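Side-chain contacts in glycerate 2-kinase (Pyrococcus horikoshii, PDB 1X3L), which catalyses the ATP-dependent phosphorylation of D-glycerate to 2-phosphoglycerate, with magnesium as the preferred metal cofactor: residues K50-A55 with L116-E121; I307-A312 with T352-D357; I347-T352 with E407-V412. All blocks are in the same frame, centred on the assembly; numbering follows the deposited sequence.

Interaction 1 of 3, residues K50-A55 with L116-E121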
# COMPACT_ATOMS: atom_id res chain seq x y z
N LYS A 50 20.87 14.82 16.74
CA LYS A 50 21.12 14.50 15.35
C LYS A 50 19.93 13.74 14.76
O LYS A 50 19.03 13.32 15.50
CB LYS A 50 22.38 13.64 15.22
CG LYS A 50 23.66 14.36 15.60
CD LYS A 50 24.86 13.43 15.46
CE LYS A 50 26.16 14.15 15.82
NZ LYS A 50 26.13 14.66 17.21
N VAL A 51 19.92 13.59 13.44
CA VAL A 51 18.84 12.88 12.76
C VAL A 51 19.37 11.68 12.00
O VAL A 51 20.32 11.79 11.21
CB VAL A 51 18.11 13.81 11.77
CG1 VAL A 51 17.01 13.03 11.05
CG2 VAL A 51 17.52 14.99 12.50
N TYR A 52 18.76 10.52 12.23
CA TYR A 52 19.16 9.29 11.57
C TYR A 52 18.01 8.77 10.71
O TYR A 52 16.85 9.13 10.94
CB TYR A 52 19.55 8.24 12.62
CG TYR A 52 20.84 8.54 13.34
CD1 TYR A 52 22.08 8.28 12.74
CD2 TYR A 52 20.84 9.12 14.61
CE1 TYR A 52 23.27 8.58 13.39
CE2 TYR A 52 22.03 9.43 15.27
CZ TYR A 52 23.25 9.15 14.65
OH TYR A 52 24.43 9.46 15.29
N VAL A 53 18.33 7.94 9.74
CA VAL A 53 17.30 7.38 8.86
C VAL A 53 17.45 5.89 8.66
O VAL A 53 18.53 5.40 8.33
CB VAL A 53 17.32 8.05 7.46
CG1 VAL A 53 16.38 7.29 6.53
CG2 VAL A 53 16.90 9.51 7.56
N ILE A 54 16.36 5.17 8.86
CA ILE A 54 16.33 3.73 8.64
C ILE A 54 15.13 3.49 7.72
O ILE A 54 13.98 3.60 8.15
CB ILE A 54 16.13 2.95 9.95
CG1 ILE A 54 17.36 3.13 10.85
CG2 ILE A 54 15.90 1.47 9.64
CD1 ILE A 54 17.23 2.48 12.22
N ALA A 55 15.41 3.17 6.46
CA ALA A 55 14.37 2.93 5.47
C ALA A 55 14.35 1.48 4.99
O ALA A 55 15.40 0.87 4.78
CB ALA A 55 14.56 3.86 4.29
N LEU A 116 20.81 2.27 15.45
CA LEU A 116 20.01 2.48 16.65
C LEU A 116 20.85 2.35 17.91
O LEU A 116 20.49 2.87 18.97
CB LEU A 116 18.84 1.49 16.69
CG LEU A 116 17.77 1.70 15.62
CD1 LEU A 116 16.71 0.62 15.73
CD2 LEU A 116 17.16 3.09 15.78
N ASN A 117 21.98 1.66 17.81
CA ASN A 117 22.85 1.51 18.95
C ASN A 117 23.58 2.83 19.17
O ASN A 117 23.84 3.23 20.30
CB ASN A 117 23.87 0.39 18.71
CG ASN A 117 24.77 0.16 19.90
OD1 ASN A 117 24.30 -0.15 20.99
ND2 ASN A 117 26.08 0.31 19.69
N ARG A 118 23.87 3.52 18.07
CA ARG A 118 24.56 4.80 18.11
C ARG A 118 23.66 5.99 18.43
O ARG A 118 24.10 6.97 19.03
CB ARG A 118 25.27 5.04 16.77
CG ARG A 118 25.92 6.41 16.65
CD ARG A 118 26.46 6.64 15.25
NE ARG A 118 26.94 8.01 15.08
CZ ARG A 118 27.34 8.52 13.91
NH1 ARG A 118 27.32 7.77 12.82
NH2 ARG A 118 27.75 9.77 13.85
N ALA A 119 22.39 5.93 18.02
CA ALA A 119 21.46 7.02 18.29
C ALA A 119 21.22 7.17 19.79
O ALA A 119 21.00 6.18 20.49
CB ALA A 119 20.14 6.79 17.56
N ARG A 120 21.24 8.41 20.28
CA ARG A 120 21.05 8.69 21.71
C ARG A 120 19.62 9.09 22.06
O ARG A 120 18.80 9.36 21.19
CB ARG A 120 22.02 9.79 22.16
CG ARG A 120 23.50 9.43 22.03
CD ARG A 120 23.89 8.26 22.93
NE ARG A 120 23.71 6.97 22.27
CZ ARG A 120 23.66 5.80 22.90
NH1 ARG A 120 23.76 5.75 24.23
NH2 ARG A 120 23.51 4.68 22.21
N GLU A 121 19.34 9.15 23.36
CA GLU A 121 18.01 9.52 23.84
C GLU A 121 17.56 10.91 23.36
O GLU A 121 16.39 11.25 23.46
CB GLU A 121 17.95 9.48 25.37
CG GLU A 121 18.15 8.10 26.00
CD GLU A 121 19.57 7.57 25.84
OE1 GLU A 121 20.50 8.38 25.66
OE2 GLU A 121 19.75 6.33 25.90
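The ring of Tyr52 lies against the methyl of Ala119 and its hydroxyl end reaches the side chain of Arg118, joining a strand of a Rossmann-like parallel sheet (strand order 3-2-1-4-5-6) to the end of helix 103-118. That helix belongs to the beta-alpha-beta crossover from strand 92-96 to strand 124-129, which is the next neighbour of strand 51-56 in the sheet. Tyr52 CD2 comes within 3.8 Å of Ala119 CB, obliquely. Ala119 is the first residue to leave helical conformation, so the ring meets the chain where the helix gives way to the loop. Arg118, with CG anti to the backbone N (chi1 175°) and the chain stretched out to NE, crosses the tyrosine at about a right angle. The two flat groups stand 69° apart, with Tyr52 OH over one guanidinium face. The 2.9 Å between Tyr52 OH and Arg118 NE is poorly angled and makes no hydrogen bond; the charge is instead engaged by Glu74, which forms a salt bridge with Arg118 NH2. Two residues further along the strand, Ile54 reaches the helix through its outermost methyl, CD1 lying 3.5 Å from Leu116 CG; Leu116 also packs on Val125 of strand 124-129. Past the helix, the Arg120 side chain turns back and its NE donates to Arg118 O at 3.3 Å from above the carbonyl plane.

Interaction 2 of 3, residues I307-A312 with T352-D357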
# COMPACT_ATOMS: atom_id res chain seq x y z
N ILE A 307 -25.61 3.93 -9.24
CA ILE A 307 -25.67 5.15 -8.45
C ILE A 307 -25.57 6.35 -9.39
O ILE A 307 -26.25 7.35 -9.21
CB ILE A 307 -24.54 5.19 -7.40
CG1 ILE A 307 -24.75 4.08 -6.36
CG2 ILE A 307 -24.50 6.56 -6.72
CD1 ILE A 307 -23.63 3.96 -5.35
N VAL A 308 -24.71 6.24 -10.41
CA VAL A 308 -24.56 7.31 -11.38
C VAL A 308 -25.89 7.53 -12.09
O VAL A 308 -26.26 8.67 -12.38
CB VAL A 308 -23.48 6.98 -12.42
CG1 VAL A 308 -23.57 7.95 -13.60
CG2 VAL A 308 -22.11 7.09 -11.78
N GLN A 309 -26.62 6.45 -12.37
CA GLN A 309 -27.92 6.54 -13.02
C GLN A 309 -28.91 7.35 -12.18
O GLN A 309 -29.60 8.24 -12.68
CB GLN A 309 -28.54 5.16 -13.23
CG GLN A 309 -28.03 4.36 -14.40
CD GLN A 309 -28.83 3.08 -14.58
OE1 GLN A 309 -28.80 2.18 -13.73
NE2 GLN A 309 -29.57 3.00 -15.68
N GLU A 310 -28.98 7.01 -10.90
CA GLU A 310 -29.89 7.66 -9.96
C GLU A 310 -29.59 9.16 -9.87
O GLU A 310 -30.51 9.98 -9.87
CB GLU A 310 -29.75 7.01 -8.58
CG GLU A 310 -30.90 7.28 -7.62
CD GLU A 310 -32.21 6.61 -8.03
OE1 GLU A 310 -32.18 5.65 -8.84
OE2 GLU A 310 -33.27 7.05 -7.54
N ILE A 311 -28.31 9.50 -9.80
CA ILE A 311 -27.88 10.89 -9.71
C ILE A 311 -28.28 11.70 -10.95
O ILE A 311 -28.85 12.78 -10.84
CB ILE A 311 -26.33 10.97 -9.51
CG1 ILE A 311 -25.96 10.45 -8.12
CG2 ILE A 311 -25.83 12.42 -9.71
CD1 ILE A 311 -24.48 10.41 -7.84
N ALA A 312 -28.00 11.16 -12.13
CA ALA A 312 -28.33 11.84 -13.37
C ALA A 312 -29.83 11.88 -13.63
O ALA A 312 -30.35 12.81 -14.26
CB ALA A 312 -27.62 11.17 -14.54
N THR A 352 -20.38 0.86 -18.56
CA THR A 352 -20.75 1.57 -19.79
C THR A 352 -22.23 1.59 -20.15
O THR A 352 -22.76 2.64 -20.53
CB THR A 352 -19.99 1.04 -21.04
OG1 THR A 352 -20.26 -0.36 -21.21
CG2 THR A 352 -18.49 1.28 -20.89
N ARG A 353 -22.91 0.46 -20.04
CA ARG A 353 -24.32 0.43 -20.40
C ARG A 353 -25.20 1.29 -19.50
O ARG A 353 -26.06 2.03 -19.99
CB ARG A 353 -24.86 -1.00 -20.42
CG ARG A 353 -26.27 -1.09 -21.00
CD ARG A 353 -26.59 -2.50 -21.50
NE ARG A 353 -27.78 -2.51 -22.36
CZ ARG A 353 -28.13 -3.55 -23.12
NH1 ARG A 353 -27.40 -4.66 -23.13
NH2 ARG A 353 -29.22 -3.47 -23.88
N LYS A 354 -24.97 1.23 -18.20
CA LYS A 354 -25.77 2.02 -17.28
C LYS A 354 -25.56 3.52 -17.37
O LYS A 354 -26.45 4.29 -17.00
CB LYS A 354 -25.54 1.55 -15.83
CG LYS A 354 -26.42 0.36 -15.43
CD LYS A 354 -26.11 -0.10 -14.02
CE LYS A 354 -27.06 -1.20 -13.57
NZ LYS A 354 -28.44 -0.69 -13.35
N ILE A 355 -24.40 3.97 -17.86
CA ILE A 355 -24.18 5.41 -17.96
C ILE A 355 -24.32 5.92 -19.38
O ILE A 355 -24.02 7.08 -19.66
CB ILE A 355 -22.78 5.84 -17.40
CG1 ILE A 355 -21.66 5.33 -18.32
CG2 ILE A 355 -22.59 5.31 -15.97
CD1 ILE A 355 -20.29 5.93 -17.99
N SER A 356 -24.78 5.05 -20.28
CA SER A 356 -24.97 5.42 -21.67
C SER A 356 -25.89 6.65 -21.79
O SER A 356 -26.94 6.71 -21.15
CB SER A 356 -25.59 4.25 -22.45
OG SER A 356 -25.74 4.57 -23.82
N ASP A 357 -25.47 7.61 -22.60
CA ASP A 357 -26.22 8.84 -22.83
C ASP A 357 -26.27 9.83 -21.66
O ASP A 357 -26.97 10.84 -21.72
CB ASP A 357 -27.65 8.52 -23.28
CG ASP A 357 -27.69 7.88 -24.65
OD1 ASP A 357 -26.96 8.35 -25.55
OD2 ASP A 357 -28.45 6.90 -24.84
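Val308 and Ile355 make a small, fully buried apolar pair at the inner side of this contact, while Gln309 and Lys354 make a broader, partly exposed polar pair on the solvent side. Segment 307-312 is a stretch of helix; facing it is a type I beta turn from Arg353 to Ser356, closed by Ser356 N donating to Arg353 O. The two corner residues of the turn, Lys354 and Ile355, do the touching, and the backbones come closest between Gln309 and Ile355. On the inner side, the contact is chiefly one methyl from each residue, Val308 CG1 to Ile355 CG2 at 3.7 Å. With chi1 of Ile355 at 69°, its CG1 branch is lodged between the backbone N and the carbonyl carbon, and the CG2 methyl is the branch turned to the helix. On the outer side, Gln309 and Lys354 cross at about a right angle. The lysine bends at its last torsion (chi4 -70°), bringing its amine round to Gln309 OE1, to which NZ donates at 2.9 Å. The donor stands 27° off the carbonyl plane. The amide also rests on the aliphatic chain of the lysine, Gln309 OE1 being 3.4 Å from Lys354 CG. The glutamine chain lies against the turn's backbone as well, Gln309 CG to Lys354 O at 3.0 Å. A neutral amide thus meets the ammonium here, with an apolar pair behind it. In the wider fold, helix 297-314 lies on the mixed sheet, Val308 also packing on Ala431 and Val433 of strand 427-435. The turn links helix 343-351 to strand 359-366, and Asp357, just after it, forms a salt bridge with Lys387 of helix 385-391.

Interaction 3 of 3, residues I347-T352 with E407-V412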
# COMPACT_ATOMS: atom_id res chain seq x y z
N ILE A 347 -14.43 -3.02 -14.37
CA ILE A 347 -15.32 -2.09 -13.66
C ILE A 347 -15.82 -1.06 -14.67
O ILE A 347 -17.02 -0.82 -14.80
CB ILE A 347 -14.57 -1.32 -12.55
CG1 ILE A 347 -14.30 -2.25 -11.35
CG2 ILE A 347 -15.39 -0.10 -12.13
CD1 ILE A 347 -13.51 -1.57 -10.23
N ALA A 348 -14.87 -0.46 -15.38
CA ALA A 348 -15.17 0.56 -16.38
C ALA A 348 -16.08 0.05 -17.49
O ALA A 348 -17.09 0.68 -17.81
CB ALA A 348 -13.87 1.08 -16.99
N LEU A 349 -15.72 -1.08 -18.08
CA LEU A 349 -16.50 -1.64 -19.18
C LEU A 349 -17.90 -2.06 -18.74
O LEU A 349 -18.87 -1.84 -19.46
CB LEU A 349 -15.76 -2.83 -19.81
CG LEU A 349 -16.45 -3.48 -21.02
CD1 LEU A 349 -16.54 -2.48 -22.18
CD2 LEU A 349 -15.67 -4.72 -21.45
N SER A 350 -18.00 -2.65 -17.56
CA SER A 350 -19.29 -3.12 -17.07
C SER A 350 -20.26 -1.96 -16.85
O SER A 350 -21.47 -2.10 -17.05
CB SER A 350 -19.10 -3.90 -15.76
OG SER A 350 -20.31 -4.50 -15.35
N ALA A 351 -19.72 -0.82 -16.44
CA ALA A 351 -20.54 0.35 -16.17
C ALA A 351 -21.01 1.10 -17.41
O ALA A 351 -21.94 1.89 -17.32
CB ALA A 351 -19.77 1.31 -15.25
N THR A 352 -20.38 0.86 -18.56
CA THR A 352 -20.75 1.57 -19.79
C THR A 352 -22.23 1.59 -20.15
O THR A 352 -22.76 2.64 -20.53
CB THR A 352 -19.99 1.04 -21.04
OG1 THR A 352 -20.26 -0.36 -21.21
CG2 THR A 352 -18.49 1.28 -20.89
N GLU A 407 -9.46 -5.77 -24.82
CA GLU A 407 -9.68 -5.65 -26.25
C GLU A 407 -10.85 -4.73 -26.62
O GLU A 407 -10.82 -4.06 -27.65
CB GLU A 407 -9.89 -7.03 -26.87
CG GLU A 407 -8.71 -7.97 -26.70
CD GLU A 407 -7.42 -7.39 -27.24
OE1 GLU A 407 -7.42 -6.90 -28.39
OE2 GLU A 407 -6.40 -7.42 -26.53
N ALA A 408 -11.88 -4.71 -25.79
CA ALA A 408 -13.03 -3.86 -26.07
C ALA A 408 -12.68 -2.40 -25.82
O ALA A 408 -12.91 -1.55 -26.67
CB ALA A 408 -14.23 -4.27 -25.20
N LEU A 409 -12.13 -2.13 -24.64
CA LEU A 409 -11.76 -0.76 -24.27
C LEU A 409 -10.73 -0.19 -25.24
O LEU A 409 -10.75 1.00 -25.55
CB LEU A 409 -11.19 -0.73 -22.85
CG LEU A 409 -12.17 -1.05 -21.71
CD1 LEU A 409 -11.41 -1.07 -20.39
CD2 LEU A 409 -13.29 0.00 -21.68
N LYS A 410 -9.84 -1.06 -25.73
CA LYS A 410 -8.80 -0.65 -26.66
C LYS A 410 -9.34 -0.03 -27.95
O LYS A 410 -8.70 0.84 -28.54
CB LYS A 410 -7.92 -1.86 -27.02
CG LYS A 410 -6.77 -1.54 -27.97
CD LYS A 410 -5.85 -2.75 -28.20
CE LYS A 410 -6.51 -3.80 -29.09
NZ LYS A 410 -5.65 -5.01 -29.24
N LYS A 411 -10.52 -0.46 -28.38
CA LYS A 411 -11.11 0.02 -29.62
C LYS A 411 -11.92 1.31 -29.53
O LYS A 411 -12.23 1.92 -30.55
CB LYS A 411 -11.99 -1.08 -30.22
CG LYS A 411 -11.26 -2.38 -30.45
CD LYS A 411 -12.16 -3.40 -31.11
CE LYS A 411 -11.41 -4.70 -31.37
NZ LYS A 411 -12.31 -5.71 -32.00
N VAL A 412 -12.25 1.73 -28.31
CA VAL A 412 -13.03 2.95 -28.14
C VAL A 412 -12.32 3.98 -27.27
O VAL A 412 -12.96 4.85 -26.68
CB VAL A 412 -14.41 2.62 -27.54
CG1 VAL A 412 -15.23 1.80 -28.54
CG2 VAL A 412 -14.25 1.85 -26.24
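Segments 347-352 and 407-412, on helices 343-351 and 405-411, have their nearest CA pair at Leu349 and Leu409, 7.0 Å apart; both helices belong to the MOFRL part of the enzyme. In the first segment Leu349 O takes two donors from one residue: Thr352 N at 3.2 Å and Thr352 OG1 at 2.7 Å. The hydroxyl, turned back to this oxygen by chi1 of 58°, approaches only 15° off the carbonyl plane. Leu349 carries the contact from its side, and its two methyls divide the work. CD2 packs on Ala408 CB at 4.0 Å, and CD1 meets Leu409 CD2 at 4.1 Å. Chi1 of -178° sets its CG trans to the backbone N, which spreads the fork over two successive residues of the other helix. The Leu409 side chain crosses that of Leu349 at an oblique angle, and its end swings in so that CD2 also skims Leu349 CB. Around them, Val396 and Val399 of helix 396-401 and Leu389 of helix 385-391 also touch Leu349, so the leucine sits in a small apolar core shared by four helices. The charged groups of the second segment stay clear of it: Lys410 NZ pairs with Glu407 OE1, one turn back along the same helix, at 2.7 Å on the syn side of the carboxylate. Between the segments, then, only hydrocarbon meets hydrocarbon; the attraction is dispersion and the exclusion of water, with the fit set by methyl shape instead of bond direction.

From the N terminus, interaction 1 comes first: it closes a loop of 60 residues within the parallel sheet domain, tying strand 51-56 to helix 103-118, and is finished before the others begin. Interaction 2 then opens on helix 297-314 and closes across 39 intervening residues at the turn after helix 343-351. Interaction 3 starts on that helix before interaction 2 has closed and ends on helix 405-411, so the two cross and share Thr352. Their centres lie 15 Å apart, and together they tie helix 297-314 to that turn and helix 343-351 to helix 405-411. Interaction 1 stands on the opposite side of the chain's centre, its own centre more than 50 Å from either.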